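Local atomic coordinates of TRNA threonylcarbamoyladenosine dehydratase (PDB entry 4D79), a protein that catalyses the ATP-dependent dehydration of threonylcarbamoyladenosine at position 37 of tRNAs to its cyclic form and can accept sulfur from the cysteine desulfurase CsdA in vitro. Residues B[6-12]-B[96-100]; B[53-57]-B[99-103]; B[172-176]-B[205-210]. One frame throughout, in Å; residues are numbered along the deposited sequence.

Contact 1. Residues B[6-12]-B[96-100]; sequences SDAWRQR and INPEC
Glu99 OE1 receives two short bonds: Ser6 OG donates to its syn lone pair at 2.6 Å, and a water that accepts from Arg12 NH1 donates both to it and to Asn97 OD1. Ser6 is the N-cap of helix 7-20, its OG accepting from Trp9 N at 2.9 Å, so the hydroxyl that starts the helix also ties it to the Asx turn and type I turn that lead from helix 85-96 into strand 101-105. With an alanine in place of Ser6 the helix would probably lose its side-chain cap, and Glu99 OE1 its one direct protein donor in this contact, leaving the water. With CG anti to the backbone N (chi1 -166°), the Trp9 indole reaches the turn, and Asn97 ND2 stands over one face of it, 3.4 Å from Trp9 CZ3, the amide plane nearly perpendicular to the ring, while Glu99 CB lies at the rim. Arg12 runs extended from CG to NE and brings one guanidinium face against Pro98, which also packs on Arg78 of the second subunit. A second water, in the guanidinium plane, links Arg12 NE to Ile96 O. Pro98 CD sits over the centre of the guanidinium, 3.5 Å from Arg12 CZ.

Contact 2. Residues B[53-57]-B[99-103]; sequences GIGAI and ECRVT
Ala56 and Arg101 meet on one face of the sheet, the methyl of the first lying over a face of the guanidinium of the second, off its centre, with Ala56 CB 3.6 Å from Arg101 NH2. The arginine leaves the strand with CG anti to its backbone nitrogen (chi1 174°) and then bends at chi3 (65°), which folds the planar end back over its neighbour; both residues also touch His32 of strand 32-36. The other face carries Ile57 and Val102. There Ile57 aims its CG1 branch at Cys100, with CD1 3.9 Å from Cys100 SG, and helices 42-51 and 85-96 pack over this side through Leu49 and Ile93.

The backbone is a parallel pairing at the margin of the sheet of the Rossmann-like ThiF fold, strand 101-105 being outermost within the chain. Arg101 makes two of the three backbone bonds: its N donates to Gly55 O, just before strand 56-60, at 2.9 Å and almost straight at 172°, and its O accepts from Ile57 N. Thr103 N then reaches Ile57 O at 2.9 Å, in the carbonyl plane. At the start of the pair one water bridges Gly55 O and Glu99 O. The chemistry is thus divided: backbone bonds set the parallel register, apolar and sulfur contacts fill the helix-covered face, and the arginine spends its flat surface on a methyl group while its charge stays at the exposed margin.

Contact 3. Residues B[172-176]-B[205-210]; sequences TIQDP and FSTEAL. With K (potassium ion), chain I.
The Phe205 ring has Thr172 CA over one face, shifted toward the rim, and Ile173 O at its edge, 3.7 Å from Phe205 CD2. Ile173 CG1 adds an apolar touch at Phe205 CE2. Chi1 of 80° sets CG between the backbone N and the carbonyl carbon, turning the ring toward the loop 172-176 from the end of strand 202-206. Together the two loops form a potassium site near one edge of the sheet of the ThiF fold. Three backbone carbonyls face the ion: Gln174 O at 2.6 Å, Ser206 O at 2.4 Å and Glu208 O at 2.6 Å. Gln158 OE1 and a more distant water complete the set; that water also donates to Asp175 OD2 and accepts from Ser206 N, so the carboxylate takes part in the second shell. Asp175 OD1 meanwhile accepts from Gly154 N and caps helix 176-189 at Ala178 N. An ST turn, in which Ser206 OG accepts from Glu208 N, probably helps bring the Ser206 and Glu208 carbonyls round to the metal.

Leu210 and Pro176 reach toward each other tip to tip, but the approach is very tight and the placement of the leucine side chain doubtful. Gln174 spans the loops a second time. Its chain bends at chi2 (-75°), carrying the amide alongside Ala209, and OE1 accepts from Leu210 N at 3.0 Å, the donor standing above the carbonyl plane.

Contacts 1 and 2 are neighbours, their centres 10 Å apart. They share Glu99 and Cys100, and the Trp9 indole of contact 1 packs against Gly53 and Gly55 of contact 2, so helix 7-20 packs against the turn 96-100 and against the residues just before strand 56-60. Contact 3 comes later in the chain and lies across its centre, about 38 Å from contact 1 and 32 Å from contact 2, measured between centres. Contacts 2 and 3 nonetheless belong to the same mixed sheet: one pairs one of its outermost strands, 101-105, with 56-60, the other extends from strand 202-206. The N-terminal helix is thus held beside one margin of the sheet, and the potassium site lies near the other.

Contact 1. Residues B[6-12]-B[96-100]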
ATOM      1  N   SER B   6      -1.514  16.742  21.010  1.00 20.41           N
ATOM      2  CA  SER B   6      -2.836  17.254  21.349  1.00 19.24           C
ATOM      3  C   SER B   6      -3.873  16.130  21.527  1.00 23.17           C
ATOM      4  O   SER B   6      -3.676  14.962  21.158  1.00 20.13           O
ATOM      5  CB  SER B   6      -3.334  18.217  20.277  1.00 21.26           C
ATOM      6  OG  SER B   6      -3.631  17.502  19.075  1.00 22.19           O
ATOM      7  N   ASP B   7      -5.029  16.517  22.062  1.00 23.87           N
ATOM      8  CA  ASP B   7      -6.124  15.561  22.143  1.00 17.25           C
ATOM      9  C   ASP B   7      -6.564  15.140  20.754  1.00 26.73           C
ATOM     10  O   ASP B   7      -6.850  13.968  20.531  1.00 19.91           O
ATOM     11  CB  ASP B   7      -7.312  16.159  22.901  1.00 19.09           C
ATOM     12  CG  ASP B   7      -7.103  16.195  24.423  1.00 27.16           C
ATOM     13  OD1 ASP B   7      -6.225  15.487  24.968  1.00 28.50           O
ATOM     14  OD2 ASP B   7      -7.870  16.918  25.085  1.00 27.75           O
ATOM     15  N   ALA B   8      -6.569  16.070  19.798  1.00 21.15           N
ATOM     16  CA  ALA B   8      -6.900  15.722  18.414  1.00 22.39           C
ATOM     17  C   ALA B   8      -5.909  14.724  17.819  1.00 21.63           C
ATOM     18  O   ALA B   8      -6.308  13.797  17.110  1.00 20.18           O
ATOM     19  CB  ALA B   8      -6.970  16.978  17.560  1.00 24.15           C
ATOM     20  N   TRP B   9      -4.613  14.929  18.063  1.00 15.51           N
ATOM     21  CA  TRP B   9      -3.590  13.986  17.643  1.00 20.69           C
ATOM     22  C   TRP B   9      -3.848  12.602  18.216  1.00 21.07           C
ATOM     23  O   TRP B   9      -3.683  11.586  17.516  1.00 16.99           O
ATOM     24  CB  TRP B   9      -2.244  14.520  18.095  1.00 17.87           C
ATOM     25  CG  TRP B   9      -1.015  13.886  17.505  1.00 15.59           C
ATOM     26  CD1 TRP B   9      -0.588  12.621  17.672  1.00 20.40           C
ATOM     27  CD2 TRP B   9      -0.055  14.540  16.694  1.00 17.41           C
ATOM     28  NE1 TRP B   9       0.592  12.433  17.006  1.00 18.04           N
ATOM     29  CE2 TRP B   9       0.940  13.604  16.393  1.00 16.69           C
ATOM     30  CE3 TRP B   9       0.070  15.842  16.200  1.00 21.37           C
ATOM     31  CZ2 TRP B   9       2.041  13.918  15.600  1.00 22.00           C
ATOM     32  CZ3 TRP B   9       1.160  16.158  15.435  1.00 28.02           C
ATOM     33  CH2 TRP B   9       2.138  15.205  15.145  1.00 24.21           C
ATOM     34  N   ARG B  10      -4.202  12.522  19.499  1.00 19.84           N
ATOM     35  CA  ARG B  10      -4.508  11.205  20.051  1.00 21.60           C
ATOM     36  C   ARG B  10      -5.763  10.591  19.423  1.00 21.01           C
ATOM     37  O   ARG B  10      -5.876   9.367  19.371  1.00 22.87           O
ATOM     38  CB  ARG B  10      -4.639  11.250  21.566  1.00 21.54           C
ATOM     39  CG  ARG B  10      -3.321  11.097  22.314  1.00 23.77           C
ATOM     40  CD  ARG B  10      -3.572  10.938  23.825  1.00 25.16           C
ATOM     41  NE  ARG B  10      -4.103  12.179  24.310  1.00 45.57           N
ATOM     42  CZ  ARG B  10      -3.362  13.211  24.686  1.00 59.03           C
ATOM     43  NH1 ARG B  10      -2.036  13.158  24.685  1.00 31.67           N
ATOM     44  NH2 ARG B  10      -3.965  14.300  25.073  1.00 35.99           N
ATOM     45  N   GLN B  11      -6.725  11.395  18.971  1.00 18.21           N
ATOM     46  CA  GLN B  11      -7.872  10.801  18.278  1.00 22.32           C
ATOM     47  C   GLN B  11      -7.437  10.233  16.932  1.00 25.01           C
ATOM     48  O   GLN B  11      -7.887   9.156  16.522  1.00 23.33           O
ATOM     49  CB  GLN B  11      -8.971  11.839  18.066  1.00 19.38           C
ATOM     50  CG  GLN B  11      -9.720  12.215  19.363  1.00 28.42           C
ATOM     51  CD  GLN B  11     -10.225  11.009  20.104  1.00108.74           C
ATOM     52  OE1 GLN B  11      -9.691  10.634  21.153  1.00 41.89           O
ATOM     53  NE2 GLN B  11     -11.239  10.369  19.549  1.00 39.82           N
ATOM     54  N   ARG B  12      -6.602  10.975  16.209  1.00 19.99           N
ATOM     55  CA  ARG B  12      -6.139  10.519  14.896  1.00 17.35           C
ATOM     56  C   ARG B  12      -5.254   9.286  15.025  1.00 17.63           C
ATOM     57  O   ARG B  12      -5.344   8.369  14.203  1.00 19.71           O
ATOM     58  CB  ARG B  12      -5.398  11.641  14.188  1.00 15.84           C
ATOM     59  CG  ARG B  12      -6.268  12.802  13.798  1.00 19.10           C
ATOM     60  CD  ARG B  12      -5.508  13.844  12.986  1.00 25.63           C
ATOM     61  NE  ARG B  12      -6.482  14.796  12.475  1.00 29.46           N
ATOM     62  CZ  ARG B  12      -6.778  15.964  13.022  1.00 31.93           C
ATOM     63  NH1 ARG B  12      -6.088  16.451  14.053  1.00 30.62           N
ATOM     64  NH2 ARG B  12      -7.709  16.704  12.455  1.00 34.29           N
ATOM     65  N   ILE B  96      -4.600  15.083   6.327  1.00 18.12           N
ATOM     66  CA  ILE B  96      -4.474  13.906   7.168  1.00 16.37           C
ATOM     67  C   ILE B  96      -4.219  14.319   8.603  1.00 21.28           C
ATOM     68  O   ILE B  96      -4.893  13.854   9.529  1.00 20.51           O
ATOM     69  CB  ILE B  96      -3.367  12.982   6.650  1.00 16.76           C
ATOM     70  CG1 ILE B  96      -3.823  12.330   5.312  1.00 19.65           C
ATOM     71  CG2 ILE B  96      -3.044  11.893   7.686  1.00 19.63           C
ATOM     72  CD1 ILE B  96      -2.745  11.520   4.620  1.00 20.37           C
ATOM     73  N   ASN B  97      -3.227  15.181   8.801  1.00 20.19           N
ATOM     74  CA  ASN B  97      -2.838  15.656  10.122  1.00 21.25           C
ATOM     75  C   ASN B  97      -2.522  17.140  10.021  1.00 18.98           C
ATOM     76  O   ASN B  97      -1.427  17.521   9.567  1.00 21.03           O
ATOM     77  CB  ASN B  97      -1.651  14.879  10.671  1.00 21.63           C
ATOM     78  CG  ASN B  97      -1.278  15.374  12.044  1.00 21.91           C
ATOM     79  OD1 ASN B  97      -1.945  16.255  12.578  1.00 19.02           O
ATOM     80  ND2 ASN B  97      -0.238  14.836  12.605  1.00 17.23           N
ATOM     81  N   PRO B  98      -3.487  18.008  10.354  1.00 19.18           N
ATOM     82  CA  PRO B  98      -3.264  19.462  10.281  1.00 24.50           C
ATOM     83  C   PRO B  98      -2.156  19.973  11.201  1.00 24.66           C
ATOM     84  O   PRO B  98      -1.737  21.124  11.058  1.00 23.88           O
ATOM     85  CB  PRO B  98      -4.628  20.041  10.684  1.00 30.26           C
ATOM     86  CG  PRO B  98      -5.597  18.962  10.447  1.00 34.14           C
ATOM     87  CD  PRO B  98      -4.875  17.671  10.699  1.00 22.93           C
ATOM     88  N   GLU B  99      -1.688  19.166  12.136  1.00 23.15           N
ATOM     89  CA  GLU B  99      -0.618  19.539  13.043  1.00 28.58           C
ATOM     90  C   GLU B  99       0.747  19.020  12.595  1.00 27.49           C
ATOM     91  O   GLU B  99       1.761  19.312  13.249  1.00 24.06           O
ATOM     92  CB  GLU B  99      -0.939  19.029  14.455  1.00 22.24           C
ATOM     93  CG  GLU B  99      -2.163  19.732  15.030  1.00 31.46           C
ATOM     94  CD  GLU B  99      -2.477  19.319  16.453  1.00 38.26           C
ATOM     95  OE1 GLU B  99      -2.926  18.180  16.635  1.00 26.06           O
ATOM     96  OE2 GLU B  99      -2.288  20.131  17.383  1.00 67.81           O
ATOM     97  N   CYS B 100       0.802  18.307  11.479  1.00 21.98           N
ATOM     98  CA  CYS B 100       2.085  17.867  10.929  1.00 19.33           C
ATOM     99  C   CYS B 100       2.803  19.057  10.289  1.00 28.63           C
ATOM    100  O   CYS B 100       2.197  19.856   9.575  1.00 28.31           O
ATOM    101  CB  CYS B 100       1.869  16.762   9.901  1.00 23.66           C
ATOM    102  SG  CYS B 100       3.418  16.125   9.142  1.00 22.45           S
TER
HETATM  103  O   HOH W   1      -3.575  16.193  14.963  1.00 27.96           O
HETATM  104  O   HOH W   2      -7.642  13.361   9.962  1.00 32.72           O

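Contact 2. Residues B[53-57]-B[99-103]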
ATOM      1  N   GLY B  53       1.548   9.227  12.366  1.00 17.40           N
ATOM      2  CA  GLY B  53       1.838  10.205  13.386  1.00 16.34           C
ATOM      3  C   GLY B  53       3.226  10.801  13.333  1.00 18.17           C
ATOM      4  O   GLY B  53       3.689  11.297  14.349  1.00 16.23           O
ATOM      5  N   ILE B  54       3.905  10.758  12.186  1.00 14.49           N
ATOM      6  CA  ILE B  54       5.190  11.453  12.031  1.00 14.34           C
ATOM      7  C   ILE B  54       4.960  12.961  12.055  1.00 15.85           C
ATOM      8  O   ILE B  54       4.122  13.495  11.326  1.00 19.84           O
ATOM      9  CB  ILE B  54       5.897  10.987  10.749  1.00 19.23           C
ATOM     10  CG1 ILE B  54       6.275   9.505  10.871  1.00 20.82           C
ATOM     11  CG2 ILE B  54       7.099  11.814  10.472  1.00 17.08           C
ATOM     12  CD1 ILE B  54       7.386   9.209  11.876  1.00 21.97           C
ATOM     13  N   GLY B  55       5.710  13.663  12.907  1.00 19.67           N
ATOM     14  CA  GLY B  55       5.366  15.046  13.225  1.00 21.14           C
ATOM     15  C   GLY B  55       5.869  16.082  12.259  1.00 19.66           C
ATOM     16  O   GLY B  55       5.300  17.181  12.191  1.00 19.16           O
ATOM     17  N   ALA B  56       6.892  15.749  11.482  1.00 20.35           N
ATOM     18  CA  ALA B  56       7.443  16.659  10.491  1.00 19.66           C
ATOM     19  C   ALA B  56       7.889  15.826   9.307  1.00 14.77           C
ATOM     20  O   ALA B  56       8.537  14.785   9.467  1.00 18.20           O
ATOM     21  CB  ALA B  56       8.623  17.485  11.015  1.00 22.22           C
ATOM     22  N   ILE B  57       7.518  16.269   8.126  1.00 20.02           N
ATOM     23  CA  ILE B  57       7.827  15.555   6.906  1.00 20.57           C
ATOM     24  C   ILE B  57       8.343  16.569   5.905  1.00 19.19           C
ATOM     25  O   ILE B  57       7.712  17.609   5.693  1.00 21.24           O
ATOM     26  CB  ILE B  57       6.585  14.809   6.348  1.00 18.93           C
ATOM     27  CG1 ILE B  57       6.122  13.745   7.350  1.00 20.86           C
ATOM     28  CG2 ILE B  57       6.890  14.171   5.003  1.00 21.12           C
ATOM     29  CD1 ILE B  57       4.728  13.161   7.034  1.00 18.12           C
ATOM     30  N   GLU B  99      -1.688  19.166  12.136  1.00 23.15           N
ATOM     31  CA  GLU B  99      -0.618  19.539  13.043  1.00 28.58           C
ATOM     32  C   GLU B  99       0.747  19.020  12.595  1.00 27.49           C
ATOM     33  O   GLU B  99       1.761  19.312  13.249  1.00 24.06           O
ATOM     34  CB  GLU B  99      -0.939  19.029  14.455  1.00 22.24           C
ATOM     35  CG  GLU B  99      -2.163  19.732  15.030  1.00 31.46           C
ATOM     36  CD  GLU B  99      -2.477  19.319  16.453  1.00 38.26           C
ATOM     37  OE1 GLU B  99      -2.926  18.180  16.635  1.00 26.06           O
ATOM     38  OE2 GLU B  99      -2.288  20.131  17.383  1.00 67.81           O
ATOM     39  N   CYS B 100       0.802  18.307  11.479  1.00 21.98           N
ATOM     40  CA  CYS B 100       2.085  17.867  10.929  1.00 19.33           C
ATOM     41  C   CYS B 100       2.803  19.057  10.289  1.00 28.63           C
ATOM     42  O   CYS B 100       2.197  19.856   9.575  1.00 28.31           O
ATOM     43  CB  CYS B 100       1.869  16.762   9.901  1.00 23.66           C
ATOM     44  SG  CYS B 100       3.418  16.125   9.142  1.00 22.45           S
ATOM     45  N   ARG B 101       4.094  19.193  10.549  1.00 23.66           N
ATOM     46  CA  ARG B 101       4.885  20.266   9.931  1.00 18.87           C
ATOM     47  C   ARG B 101       5.464  19.753   8.614  1.00 25.55           C
ATOM     48  O   ARG B 101       6.376  18.927   8.607  1.00 23.41           O
ATOM     49  CB  ARG B 101       5.979  20.758  10.878  1.00 28.68           C
ATOM     50  CG  ARG B 101       6.945  21.764  10.281  1.00 53.12           C
ATOM     51  CD  ARG B 101       7.798  22.440  11.384  1.00 47.14           C
ATOM     52  NE  ARG B 101       8.684  21.489  12.058  1.00 73.67           N
ATOM     53  CZ  ARG B 101       9.856  21.074  11.583  1.00112.84           C
ATOM     54  NH1 ARG B 101      10.305  21.511  10.415  1.00 44.01           N
ATOM     55  NH2 ARG B 101      10.580  20.209  12.280  1.00 39.63           N
ATOM     56  N   VAL B 102       4.931  20.234   7.503  1.00 22.55           N
ATOM     57  CA  VAL B 102       5.284  19.740   6.183  1.00 21.33           C
ATOM     58  C   VAL B 102       6.130  20.771   5.454  1.00 25.31           C
ATOM     59  O   VAL B 102       5.730  21.927   5.322  1.00 26.80           O
ATOM     60  CB  VAL B 102       4.043  19.415   5.348  1.00 28.36           C
ATOM     61  CG1 VAL B 102       4.482  18.764   4.059  1.00 31.42           C
ATOM     62  CG2 VAL B 102       3.116  18.517   6.119  1.00 30.06           C
ATOM     63  N   THR B 103       7.259  20.334   4.929  1.00 24.20           N
ATOM     64  CA  THR B 103       8.148  21.209   4.162  1.00 24.59           C
ATOM     65  C   THR B 103       8.238  20.657   2.751  1.00 26.75           C
ATOM     66  O   THR B 103       8.403  19.446   2.561  1.00 27.02           O
ATOM     67  CB  THR B 103       9.533  21.279   4.801  1.00 23.26           C
ATOM     68  OG1 THR B 103       9.403  21.722   6.156  1.00 32.12           O
ATOM     69  CG2 THR B 103      10.494  22.223   3.985  1.00 28.84           C
TER
HETATM   70  O   HOH W   3       4.202  18.939  14.179  1.00 37.74           O

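Contact 3. Residues B[172-176]-B[205-210]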
ATOM      1  N   THR B 172      20.877  -7.188  -3.395  1.00 23.05           N
ATOM      2  CA  THR B 172      19.641  -7.215  -4.144  1.00 22.29           C
ATOM      3  C   THR B 172      19.787  -8.060  -5.422  1.00 27.38           C
ATOM      4  O   THR B 172      20.873  -8.190  -6.000  1.00 27.23           O
ATOM      5  CB  THR B 172      19.214  -5.791  -4.496  1.00 28.17           C
ATOM      6  OG1 THR B 172      20.128  -5.234  -5.432  1.00 33.98           O
ATOM      7  CG2 THR B 172      19.152  -4.922  -3.245  1.00 30.90           C
ATOM      8  N   ILE B 173      18.671  -8.648  -5.852  1.00 20.44           N
ATOM      9  CA  ILE B 173      18.573  -9.376  -7.110  1.00 19.59           C
ATOM     10  C   ILE B 173      17.404  -8.852  -7.912  1.00 20.22           C
ATOM     11  O   ILE B 173      16.500  -8.196  -7.383  1.00 23.57           O
ATOM     12  CB  ILE B 173      18.391 -10.894  -6.930  1.00 29.04           C
ATOM     13  CG1 ILE B 173      17.117 -11.165  -6.093  1.00 27.41           C
ATOM     14  CG2 ILE B 173      19.641 -11.499  -6.296  1.00 27.01           C
ATOM     15  CD1 ILE B 173      16.563 -12.570  -6.249  1.00 28.74           C
ATOM     16  N   GLN B 174      17.429  -9.179  -9.208  1.00 21.20           N
ATOM     17  CA  GLN B 174      16.322  -8.900 -10.123  1.00 21.23           C
ATOM     18  C   GLN B 174      15.922  -7.440 -10.069  1.00 23.58           C
ATOM     19  O   GLN B 174      14.750  -7.091  -9.966  1.00 25.15           O
ATOM     20  CB  GLN B 174      15.131  -9.830  -9.865  1.00 20.61           C
ATOM     21  CG  GLN B 174      15.383 -11.240 -10.428  1.00 19.88           C
ATOM     22  CD  GLN B 174      15.268 -11.304 -11.950  1.00 23.06           C
ATOM     23  OE1 GLN B 174      14.727 -10.408 -12.577  1.00 28.55           O
ATOM     24  NE2 GLN B 174      15.870 -12.323 -12.546  1.00 22.78           N
ATOM     25  N   ASP B 175      16.923  -6.567 -10.019  1.00 22.93           N
ATOM     26  CA  ASP B 175      16.658  -5.150  -9.813  1.00 22.32           C
ATOM     27  C   ASP B 175      17.708  -4.359 -10.563  1.00 26.73           C
ATOM     28  O   ASP B 175      18.747  -3.997 -10.005  1.00 28.93           O
ATOM     29  CB  ASP B 175      16.660  -4.818  -8.328  1.00 27.19           C
ATOM     30  CG  ASP B 175      16.015  -3.490  -8.028  1.00 92.82           C
ATOM     31  OD1 ASP B 175      16.199  -2.538  -8.816  1.00 37.07           O
ATOM     32  OD2 ASP B 175      15.304  -3.413  -7.008  1.00 64.73           O
ATOM     33  N   PRO B 176      17.451  -4.042 -11.827  1.00 28.15           N
ATOM     34  CA  PRO B 176      18.468  -3.348 -12.625  1.00 27.77           C
ATOM     35  C   PRO B 176      18.769  -1.963 -12.111  1.00 23.98           C
ATOM     36  O   PRO B 176      19.906  -1.513 -12.255  1.00 27.77           O
ATOM     37  CB  PRO B 176      17.860  -3.317 -14.034  1.00 32.39           C
ATOM     38  CG  PRO B 176      16.824  -4.410 -14.020  1.00 34.06           C
ATOM     39  CD  PRO B 176      16.314  -4.496 -12.649  1.00 36.35           C
ATOM     40  N   PHE B 205      13.657  -4.224  -1.999  1.00 17.58           N
ATOM     41  CA  PHE B 205      13.661  -4.850  -3.315  1.00 17.76           C
ATOM     42  C   PHE B 205      12.691  -6.020  -3.274  1.00 23.31           C
ATOM     43  O   PHE B 205      12.079  -6.297  -2.248  1.00 19.69           O
ATOM     44  CB  PHE B 205      15.073  -5.328  -3.698  1.00 21.34           C
ATOM     45  CG  PHE B 205      15.426  -6.628  -3.066  1.00 23.06           C
ATOM     46  CD1 PHE B 205      15.629  -6.708  -1.706  1.00 20.46           C
ATOM     47  CD2 PHE B 205      15.528  -7.782  -3.817  1.00 26.03           C
ATOM     48  CE1 PHE B 205      15.905  -7.933  -1.085  1.00 29.11           C
ATOM     49  CE2 PHE B 205      15.813  -9.002  -3.200  1.00 24.77           C
ATOM     50  CZ  PHE B 205      15.993  -9.076  -1.845  1.00 27.53           C
ATOM     51  N   SER B 206      12.536  -6.695  -4.412  1.00 19.22           N
ATOM     52  CA  SER B 206      11.709  -7.885  -4.494  1.00 18.68           C
ATOM     53  C   SER B 206      12.454  -9.038  -5.149  1.00 29.47           C
ATOM     54  O   SER B 206      13.217  -8.836  -6.093  1.00 25.87           O
ATOM     55  CB  SER B 206      10.429  -7.568  -5.224  1.00 19.53           C
ATOM     56  OG  SER B 206       9.730  -8.767  -5.477  1.00 24.46           O
ATOM     57  N   THR B 207      12.251 -10.249  -4.629  1.00 20.48           N
ATOM     58  CA  THR B 207      12.850 -11.437  -5.223  1.00 20.70           C
ATOM     59  C   THR B 207      12.167 -11.848  -6.511  1.00 24.85           C
ATOM     60  O   THR B 207      12.665 -12.751  -7.175  1.00 26.51           O
ATOM     61  CB  THR B 207      12.806 -12.632  -4.276  1.00 20.79           C
ATOM     62  OG1 THR B 207      11.479 -12.806  -3.770  1.00 21.73           O
ATOM     63  CG2 THR B 207      13.777 -12.410  -3.104  1.00 32.85           C
ATOM     64  N   GLU B 208      11.051 -11.217  -6.856  1.00 20.68           N
ATOM     65  CA  GLU B 208      10.319 -11.566  -8.068  1.00 20.77           C
ATOM     66  C   GLU B 208      11.140 -11.231  -9.317  1.00 23.24           C
ATOM     67  O   GLU B 208      11.766 -10.168  -9.404  1.00 23.71           O
ATOM     68  CB  GLU B 208       8.990 -10.794  -8.078  1.00 23.47           C
ATOM     69  CG  GLU B 208       8.120 -11.036  -9.300  1.00 25.88           C
ATOM     70  CD  GLU B 208       6.933 -10.082  -9.365  1.00 27.48           C
ATOM     71  OE1 GLU B 208       6.679  -9.338  -8.385  1.00 27.79           O
ATOM     72  OE2 GLU B 208       6.314 -10.020 -10.442  1.00 29.19           O
ATOM     73  N   ALA B 209      11.105 -12.124 -10.300  1.00 21.22           N
ATOM     74  CA  ALA B 209      11.775 -11.867 -11.569  1.00 24.20           C
ATOM     75  C   ALA B 209      11.047 -10.758 -12.322  1.00 24.15           C
ATOM     76  O   ALA B 209       9.822 -10.682 -12.305  1.00 22.25           O
ATOM     77  CB  ALA B 209      11.816 -13.140 -12.412  1.00 34.00           C
ATOM     78  N   LEU B 210      11.802  -9.925 -13.023  1.00 21.84           N
ATOM     79  CA  LEU B 210      11.209  -8.788 -13.717  1.00 22.14           C
ATOM     80  C   LEU B 210      10.319  -9.233 -14.859  1.00 24.98           C
ATOM     81  O   LEU B 210      10.630 -10.184 -15.593  1.00 23.98           O
ATOM     82  CB  LEU B 210      12.288  -7.860 -14.273  1.00 21.85           C
ATOM     83  CG  LEU B 210      12.544  -6.541 -13.571  1.00 49.06           C
ATOM     84  CD1 LEU B 210      12.748  -6.776 -12.098  1.00 63.63           C
ATOM     85  CD2 LEU B 210      13.744  -5.893 -14.213  1.00 54.92           C
TER
HETATM   86  K     K I 301      12.899  -8.026  -8.357  0.61 18.51           K
HETATM   87  O   HOH W   4      13.409 -10.623 -15.660  1.00 38.63           O
HETATM   88  O   HOH W   5      13.336  -5.393  -6.996  1.00 31.07           O